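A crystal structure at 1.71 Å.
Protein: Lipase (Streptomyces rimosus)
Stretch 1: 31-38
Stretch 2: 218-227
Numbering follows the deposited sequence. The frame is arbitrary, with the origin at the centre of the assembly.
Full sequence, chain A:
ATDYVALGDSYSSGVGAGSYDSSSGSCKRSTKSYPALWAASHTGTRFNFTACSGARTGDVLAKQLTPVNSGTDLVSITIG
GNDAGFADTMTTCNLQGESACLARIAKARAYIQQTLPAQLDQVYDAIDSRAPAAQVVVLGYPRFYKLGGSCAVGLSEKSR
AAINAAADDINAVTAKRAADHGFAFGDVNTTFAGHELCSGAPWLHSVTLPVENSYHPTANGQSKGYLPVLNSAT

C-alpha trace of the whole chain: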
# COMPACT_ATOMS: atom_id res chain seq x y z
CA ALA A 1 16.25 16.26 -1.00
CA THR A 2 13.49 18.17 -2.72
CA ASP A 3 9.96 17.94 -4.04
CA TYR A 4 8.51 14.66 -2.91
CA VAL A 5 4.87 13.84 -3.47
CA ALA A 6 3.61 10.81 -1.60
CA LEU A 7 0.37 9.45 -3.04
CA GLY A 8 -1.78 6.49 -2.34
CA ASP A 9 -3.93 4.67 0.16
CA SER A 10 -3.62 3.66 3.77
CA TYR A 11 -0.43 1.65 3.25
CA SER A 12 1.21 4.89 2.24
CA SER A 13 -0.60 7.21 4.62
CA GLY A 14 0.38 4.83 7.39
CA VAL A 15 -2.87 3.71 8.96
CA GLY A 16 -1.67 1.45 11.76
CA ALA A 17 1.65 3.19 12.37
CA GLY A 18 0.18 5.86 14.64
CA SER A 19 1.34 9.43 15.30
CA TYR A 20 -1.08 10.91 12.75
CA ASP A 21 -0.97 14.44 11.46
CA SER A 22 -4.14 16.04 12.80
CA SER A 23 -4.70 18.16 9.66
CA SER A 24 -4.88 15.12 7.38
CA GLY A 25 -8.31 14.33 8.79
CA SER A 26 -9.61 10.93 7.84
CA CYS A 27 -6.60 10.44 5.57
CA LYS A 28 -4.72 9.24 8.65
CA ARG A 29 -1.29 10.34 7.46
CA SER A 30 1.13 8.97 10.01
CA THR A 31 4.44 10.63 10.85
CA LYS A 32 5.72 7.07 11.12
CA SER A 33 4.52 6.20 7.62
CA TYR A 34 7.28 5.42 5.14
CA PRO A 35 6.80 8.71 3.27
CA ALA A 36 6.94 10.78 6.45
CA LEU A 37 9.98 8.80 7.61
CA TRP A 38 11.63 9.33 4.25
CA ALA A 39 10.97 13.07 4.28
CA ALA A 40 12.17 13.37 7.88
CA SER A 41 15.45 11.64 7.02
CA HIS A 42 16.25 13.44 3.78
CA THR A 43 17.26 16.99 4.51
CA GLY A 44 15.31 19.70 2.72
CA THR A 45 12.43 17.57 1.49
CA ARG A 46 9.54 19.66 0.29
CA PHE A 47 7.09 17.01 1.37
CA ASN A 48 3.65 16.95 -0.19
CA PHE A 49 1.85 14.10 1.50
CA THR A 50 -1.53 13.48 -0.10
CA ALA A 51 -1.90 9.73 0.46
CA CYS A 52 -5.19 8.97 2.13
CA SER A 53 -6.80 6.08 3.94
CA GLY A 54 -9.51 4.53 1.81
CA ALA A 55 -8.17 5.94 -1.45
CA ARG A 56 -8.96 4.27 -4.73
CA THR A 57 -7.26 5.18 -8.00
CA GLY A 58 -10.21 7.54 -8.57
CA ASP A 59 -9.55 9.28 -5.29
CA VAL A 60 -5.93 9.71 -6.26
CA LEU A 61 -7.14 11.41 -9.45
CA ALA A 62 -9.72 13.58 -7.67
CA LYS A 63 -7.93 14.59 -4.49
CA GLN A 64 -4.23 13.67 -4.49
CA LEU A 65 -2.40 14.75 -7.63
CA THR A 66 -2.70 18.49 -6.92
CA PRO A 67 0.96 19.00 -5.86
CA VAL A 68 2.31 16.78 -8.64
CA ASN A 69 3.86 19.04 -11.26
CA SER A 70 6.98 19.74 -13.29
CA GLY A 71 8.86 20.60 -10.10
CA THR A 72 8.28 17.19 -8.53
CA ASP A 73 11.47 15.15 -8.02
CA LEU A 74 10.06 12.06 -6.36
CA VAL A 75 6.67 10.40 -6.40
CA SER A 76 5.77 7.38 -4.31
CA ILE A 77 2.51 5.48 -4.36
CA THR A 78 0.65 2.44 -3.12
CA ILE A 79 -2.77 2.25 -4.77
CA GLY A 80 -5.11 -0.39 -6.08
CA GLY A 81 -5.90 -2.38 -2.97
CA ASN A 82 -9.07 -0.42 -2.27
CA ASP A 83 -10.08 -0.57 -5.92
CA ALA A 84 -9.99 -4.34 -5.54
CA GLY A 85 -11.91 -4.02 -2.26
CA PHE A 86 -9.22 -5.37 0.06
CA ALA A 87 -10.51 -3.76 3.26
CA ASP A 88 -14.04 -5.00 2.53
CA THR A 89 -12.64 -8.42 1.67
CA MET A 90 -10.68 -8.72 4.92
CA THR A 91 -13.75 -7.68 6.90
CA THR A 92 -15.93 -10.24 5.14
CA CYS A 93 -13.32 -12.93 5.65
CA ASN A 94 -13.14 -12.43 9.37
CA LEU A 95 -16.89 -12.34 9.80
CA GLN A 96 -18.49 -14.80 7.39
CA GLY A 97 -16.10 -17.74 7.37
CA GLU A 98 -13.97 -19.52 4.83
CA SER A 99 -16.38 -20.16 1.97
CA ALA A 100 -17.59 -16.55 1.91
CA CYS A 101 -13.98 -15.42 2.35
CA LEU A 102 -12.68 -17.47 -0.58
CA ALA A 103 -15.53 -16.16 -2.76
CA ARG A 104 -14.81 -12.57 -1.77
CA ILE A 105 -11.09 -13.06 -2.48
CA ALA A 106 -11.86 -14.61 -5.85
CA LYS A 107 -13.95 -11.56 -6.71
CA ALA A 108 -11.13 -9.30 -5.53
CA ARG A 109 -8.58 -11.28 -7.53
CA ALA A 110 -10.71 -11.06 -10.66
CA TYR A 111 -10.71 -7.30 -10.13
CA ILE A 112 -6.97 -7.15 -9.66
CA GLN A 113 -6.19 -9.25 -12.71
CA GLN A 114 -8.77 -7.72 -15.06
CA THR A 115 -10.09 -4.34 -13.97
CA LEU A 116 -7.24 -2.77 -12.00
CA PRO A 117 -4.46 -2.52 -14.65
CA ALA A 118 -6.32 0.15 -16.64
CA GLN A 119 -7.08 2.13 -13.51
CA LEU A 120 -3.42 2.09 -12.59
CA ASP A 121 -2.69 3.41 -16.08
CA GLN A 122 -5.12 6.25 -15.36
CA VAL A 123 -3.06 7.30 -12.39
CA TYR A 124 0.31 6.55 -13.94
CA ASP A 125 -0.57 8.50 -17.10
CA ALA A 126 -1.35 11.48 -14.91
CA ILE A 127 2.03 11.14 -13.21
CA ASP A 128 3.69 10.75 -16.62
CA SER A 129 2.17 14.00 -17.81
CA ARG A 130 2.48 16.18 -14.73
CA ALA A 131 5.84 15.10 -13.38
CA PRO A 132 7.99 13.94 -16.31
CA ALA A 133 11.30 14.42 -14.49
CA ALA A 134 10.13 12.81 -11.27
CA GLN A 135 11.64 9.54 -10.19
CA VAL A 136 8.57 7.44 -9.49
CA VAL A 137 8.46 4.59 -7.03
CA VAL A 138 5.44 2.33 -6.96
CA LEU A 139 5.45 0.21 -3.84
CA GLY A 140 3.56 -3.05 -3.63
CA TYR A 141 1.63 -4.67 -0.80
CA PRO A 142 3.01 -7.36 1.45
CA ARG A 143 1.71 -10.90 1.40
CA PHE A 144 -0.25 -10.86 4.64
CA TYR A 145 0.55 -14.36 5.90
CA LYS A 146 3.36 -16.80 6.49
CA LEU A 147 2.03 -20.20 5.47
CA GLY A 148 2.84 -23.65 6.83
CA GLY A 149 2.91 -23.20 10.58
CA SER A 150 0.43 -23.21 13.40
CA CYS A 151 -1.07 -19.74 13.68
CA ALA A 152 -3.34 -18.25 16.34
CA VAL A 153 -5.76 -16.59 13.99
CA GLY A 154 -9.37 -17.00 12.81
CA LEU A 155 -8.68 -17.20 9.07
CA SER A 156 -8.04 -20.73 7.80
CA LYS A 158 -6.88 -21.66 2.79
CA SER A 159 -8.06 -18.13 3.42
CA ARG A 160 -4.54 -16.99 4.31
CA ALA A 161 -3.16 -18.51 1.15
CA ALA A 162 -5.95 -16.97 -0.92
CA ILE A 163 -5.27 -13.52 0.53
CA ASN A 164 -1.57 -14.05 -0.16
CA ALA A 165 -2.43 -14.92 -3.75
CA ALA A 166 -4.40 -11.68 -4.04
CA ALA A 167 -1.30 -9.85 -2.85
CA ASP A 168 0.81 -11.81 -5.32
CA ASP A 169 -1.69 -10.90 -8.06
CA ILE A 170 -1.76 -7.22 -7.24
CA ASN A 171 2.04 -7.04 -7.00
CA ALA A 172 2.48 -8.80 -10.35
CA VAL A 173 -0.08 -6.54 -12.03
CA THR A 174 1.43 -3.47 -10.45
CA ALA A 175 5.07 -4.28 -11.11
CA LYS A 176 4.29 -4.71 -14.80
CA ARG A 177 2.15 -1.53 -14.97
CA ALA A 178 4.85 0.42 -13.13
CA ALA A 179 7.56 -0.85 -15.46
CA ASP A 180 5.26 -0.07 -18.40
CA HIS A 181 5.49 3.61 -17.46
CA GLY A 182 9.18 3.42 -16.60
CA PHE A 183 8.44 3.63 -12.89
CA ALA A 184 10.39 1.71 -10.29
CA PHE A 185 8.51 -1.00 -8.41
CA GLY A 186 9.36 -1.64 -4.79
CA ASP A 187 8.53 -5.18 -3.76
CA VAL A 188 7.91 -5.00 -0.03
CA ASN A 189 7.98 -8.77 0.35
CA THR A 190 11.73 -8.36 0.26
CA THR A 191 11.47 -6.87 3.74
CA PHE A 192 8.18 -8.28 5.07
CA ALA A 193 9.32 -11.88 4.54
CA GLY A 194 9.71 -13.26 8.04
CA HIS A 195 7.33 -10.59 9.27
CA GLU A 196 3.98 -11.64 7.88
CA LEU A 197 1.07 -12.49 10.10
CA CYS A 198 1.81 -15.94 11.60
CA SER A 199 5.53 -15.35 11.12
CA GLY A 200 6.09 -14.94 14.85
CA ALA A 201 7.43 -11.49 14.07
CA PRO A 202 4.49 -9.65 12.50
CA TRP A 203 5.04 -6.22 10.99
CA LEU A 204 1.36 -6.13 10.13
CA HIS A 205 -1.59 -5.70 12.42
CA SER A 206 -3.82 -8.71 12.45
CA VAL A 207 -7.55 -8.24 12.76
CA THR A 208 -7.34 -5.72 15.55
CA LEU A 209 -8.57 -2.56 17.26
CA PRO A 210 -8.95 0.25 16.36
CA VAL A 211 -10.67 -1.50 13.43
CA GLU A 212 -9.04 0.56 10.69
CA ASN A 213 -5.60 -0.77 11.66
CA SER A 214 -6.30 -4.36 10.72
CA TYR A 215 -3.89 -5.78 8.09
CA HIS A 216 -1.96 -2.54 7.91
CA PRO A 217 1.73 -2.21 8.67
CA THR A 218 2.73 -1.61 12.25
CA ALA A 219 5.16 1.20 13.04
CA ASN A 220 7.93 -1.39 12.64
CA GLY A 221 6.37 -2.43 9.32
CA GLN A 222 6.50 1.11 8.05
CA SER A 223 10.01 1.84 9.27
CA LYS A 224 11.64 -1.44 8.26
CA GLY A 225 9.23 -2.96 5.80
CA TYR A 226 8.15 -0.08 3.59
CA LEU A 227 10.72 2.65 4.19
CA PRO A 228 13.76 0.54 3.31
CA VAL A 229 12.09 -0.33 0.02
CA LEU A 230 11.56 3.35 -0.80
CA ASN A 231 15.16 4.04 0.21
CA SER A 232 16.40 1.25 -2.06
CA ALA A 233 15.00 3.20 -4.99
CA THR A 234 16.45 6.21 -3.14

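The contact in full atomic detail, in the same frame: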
# COMPACT_ATOMS: atom_id res chain seq x y z
N THR A 31 3.06 10.16 10.90
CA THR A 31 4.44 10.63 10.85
C THR A 31 5.41 9.46 10.87
O THR A 31 6.62 9.64 10.64
CB THR A 31 4.76 11.61 12.00
OG1 THR A 31 4.73 10.91 13.24
CG2 THR A 31 3.76 12.72 12.04
N LYS A 32 4.90 8.26 11.15
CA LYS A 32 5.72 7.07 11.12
C LYS A 32 5.47 6.24 9.87
O LYS A 32 5.95 5.12 9.75
CB LYS A 32 5.48 6.22 12.37
CG LYS A 32 5.87 6.94 13.65
CD LYS A 32 5.81 6.03 14.86
CE LYS A 32 6.01 6.83 16.14
NZ LYS A 32 7.39 7.36 16.25
N SER A 33 4.71 6.80 8.94
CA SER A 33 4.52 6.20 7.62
C SER A 33 5.82 6.25 6.82
O SER A 33 6.67 7.11 7.08
CB SER A 33 3.44 6.94 6.85
OG SER A 33 3.89 8.25 6.56
N TYR A 34 5.98 5.38 5.82
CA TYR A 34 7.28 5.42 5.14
C TYR A 34 7.50 6.78 4.43
O TYR A 34 8.62 7.26 4.42
CB TYR A 34 7.46 4.24 4.17
CG TYR A 34 6.60 4.30 2.94
CD1 TYR A 34 7.03 4.99 1.80
CD2 TYR A 34 5.38 3.63 2.90
CE1 TYR A 34 6.24 5.04 0.68
CE2 TYR A 34 4.59 3.67 1.77
CZ TYR A 34 5.03 4.39 0.67
OH TYR A 34 4.26 4.46 -0.46
N PRO A 35 6.44 7.42 3.87
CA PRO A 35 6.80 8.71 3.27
C PRO A 35 7.23 9.75 4.29
O PRO A 35 8.17 10.48 4.02
CB PRO A 35 5.49 9.15 2.60
CG PRO A 35 4.79 7.87 2.30
CD PRO A 35 5.05 7.06 3.54
N ALA A 36 6.57 9.80 5.43
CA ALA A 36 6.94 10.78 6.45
C ALA A 36 8.34 10.47 6.98
O ALA A 36 9.14 11.38 7.21
CB ALA A 36 5.93 10.79 7.56
N LEU A 37 8.65 9.19 7.18
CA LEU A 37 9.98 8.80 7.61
C LEU A 37 11.04 9.17 6.58
O LEU A 37 12.15 9.61 6.92
CB LEU A 37 10.05 7.31 7.90
CG LEU A 37 9.23 6.81 9.09
CD1 LEU A 37 9.34 5.30 9.17
CD2 LEU A 37 9.71 7.46 10.38
N TRP A 38 10.71 8.97 5.31
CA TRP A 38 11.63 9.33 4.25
C TRP A 38 11.87 10.84 4.28
O TRP A 38 13.01 11.28 4.25
CB TRP A 38 11.08 8.90 2.89
CG TRP A 38 12.12 8.92 1.82
CD1 TRP A 38 12.88 7.86 1.39
CD2 TRP A 38 12.49 10.03 1.02
NE1 TRP A 38 13.71 8.26 0.38
CE2 TRP A 38 13.50 9.59 0.13
CE3 TRP A 38 12.09 11.37 0.97
CZ2 TRP A 38 14.10 10.44 -0.80
CZ3 TRP A 38 12.70 12.21 0.04
CH2 TRP A 38 13.69 11.74 -0.83
N THR A 218 2.46 -2.21 10.96
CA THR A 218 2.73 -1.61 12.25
C THR A 218 3.75 -0.49 12.05
O THR A 218 4.22 -0.28 10.93
CB THR A 218 3.31 -2.63 13.22
OG1 THR A 218 4.59 -3.05 12.73
CG2 THR A 218 2.37 -3.83 13.33
N ALA A 219 4.11 0.20 13.13
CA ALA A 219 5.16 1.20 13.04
C ALA A 219 6.45 0.56 12.54
O ALA A 219 7.16 1.13 11.71
CB ALA A 219 5.39 1.86 14.40
N ASN A 220 6.74 -0.65 13.03
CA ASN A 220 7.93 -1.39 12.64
C ASN A 220 7.83 -1.77 11.15
O ASN A 220 8.82 -1.73 10.42
CB ASN A 220 8.11 -2.64 13.53
CG ASN A 220 9.54 -3.17 13.53
OD1 ASN A 220 10.40 -2.64 12.84
ND2 ASN A 220 9.79 -4.21 14.31
N GLY A 221 6.63 -2.12 10.72
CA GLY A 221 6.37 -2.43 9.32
C GLY A 221 6.61 -1.24 8.41
O GLY A 221 7.10 -1.38 7.30
N GLN A 222 6.26 -0.05 8.88
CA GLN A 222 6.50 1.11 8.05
C GLN A 222 7.98 1.44 8.00
O GLN A 222 8.52 1.74 6.94
CB GLN A 222 5.70 2.31 8.55
CG GLN A 222 4.22 2.24 8.23
CD GLN A 222 3.95 2.43 6.74
OE1 GLN A 222 4.80 2.94 6.00
NE2 GLN A 222 2.76 2.01 6.30
N SER A 223 8.63 1.37 9.15
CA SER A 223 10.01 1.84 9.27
C SER A 223 11.01 0.85 8.71
O SER A 223 12.06 1.25 8.20
CB SER A 223 10.34 2.15 10.74
OG SER A 223 10.33 0.98 11.53
N LYS A 224 10.70 -0.44 8.77
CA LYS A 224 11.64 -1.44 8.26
C LYS A 224 11.11 -2.33 7.17
O LYS A 224 11.86 -3.09 6.57
CB LYS A 224 12.13 -2.30 9.39
CG LYS A 224 13.19 -1.62 10.17
CD LYS A 224 13.00 -1.98 11.59
CE LYS A 224 13.25 -3.46 11.81
NZ LYS A 224 13.35 -3.80 13.26
N GLY A 225 9.81 -2.24 6.92
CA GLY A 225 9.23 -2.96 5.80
C GLY A 225 9.15 -2.02 4.62
O GLY A 225 9.86 -2.19 3.63
N TYR A 226 8.32 -0.99 4.72
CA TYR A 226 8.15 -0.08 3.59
C TYR A 226 9.29 0.89 3.35
O TYR A 226 9.75 1.00 2.22
CB TYR A 226 6.86 0.74 3.75
CG TYR A 226 5.72 0.03 3.11
CD1 TYR A 226 4.98 -0.91 3.83
CD2 TYR A 226 5.39 0.26 1.78
CE1 TYR A 226 3.93 -1.58 3.23
CE2 TYR A 226 4.36 -0.41 1.17
CZ TYR A 226 3.63 -1.33 1.90
OH TYR A 226 2.60 -1.99 1.30
N LEU A 227 9.73 1.59 4.38
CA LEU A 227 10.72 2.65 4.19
C LEU A 227 12.01 2.14 3.54
O LEU A 227 12.52 2.78 2.64
CB LEU A 227 11.02 3.34 5.51
CG LEU A 227 12.19 4.32 5.45
CD1 LEU A 227 11.89 5.48 4.51
CD2 LEU A 227 12.55 4.82 6.85
O HOH W 1 7.59 3.79 11.58

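The single direct hydrogen bond between these stretches joins a side chain of one helix to the backbone at the start of the other: Tyr-34 N donates to Gln-222 OE1 over 2.7 Å, with an N-H...acceptor angle of 135°, short but visibly bent. Amides in the first turn of a helix lack the carbonyl partners that later residues have, so this N-H is free to take an acceptor from outside. Pro-35 has no N-H to satisfy, and the Ala-36 amide is met locally: Ala-36 N donates to Ser-33 OG at 3.3 Å, a capping bond. Gln-222 reaches the site with chi1 and chi2 both m, and its OE1 also lies at the edge of the Tyr-34 ring, 3.2 Å from Tyr-34 CD2; its NE2 is bonded elsewhere in the structure.

The second polar link is indirect. One water donates both to Lys-32 O (2.8 Å) and to Ala-219 O (2.7 Å), bridging two backbone carbonyls that could not bond each other.

The helix axes approach to 9.2 Å at a crossing angle of -70°, and the nearest CA atoms across the stretches are those of Tyr-34 and Leu-227, 4.5 Å apart. There the contact turns apolar. The rings of Tyr-34 and Tyr-226 are nearly parallel, planes at 13°, but their centroids are 5.2 Å apart and slid so that the rings barely overlap; the tighter approach is Tyr-34 CD2 to Tyr-226 CB at 3.4 Å. Leu-227 (chi1 t, chi2 p) touches three residues: its CB is 3.9 Å from Tyr-34 CB, its CD2 3.7 Å from Leu-37 CB, and its CD1 3.9 Å from Trp-38 CB. Leu-37 also packs CD1 against Ser-223 CA at 3.5 Å.

Within the second helix, Tyr-226 N and Leu-227 N bond respectively to Gly-221 O (2.9 Å) and Gln-222 O (2.8 Å), five residues back, as expected of a pi-type turn.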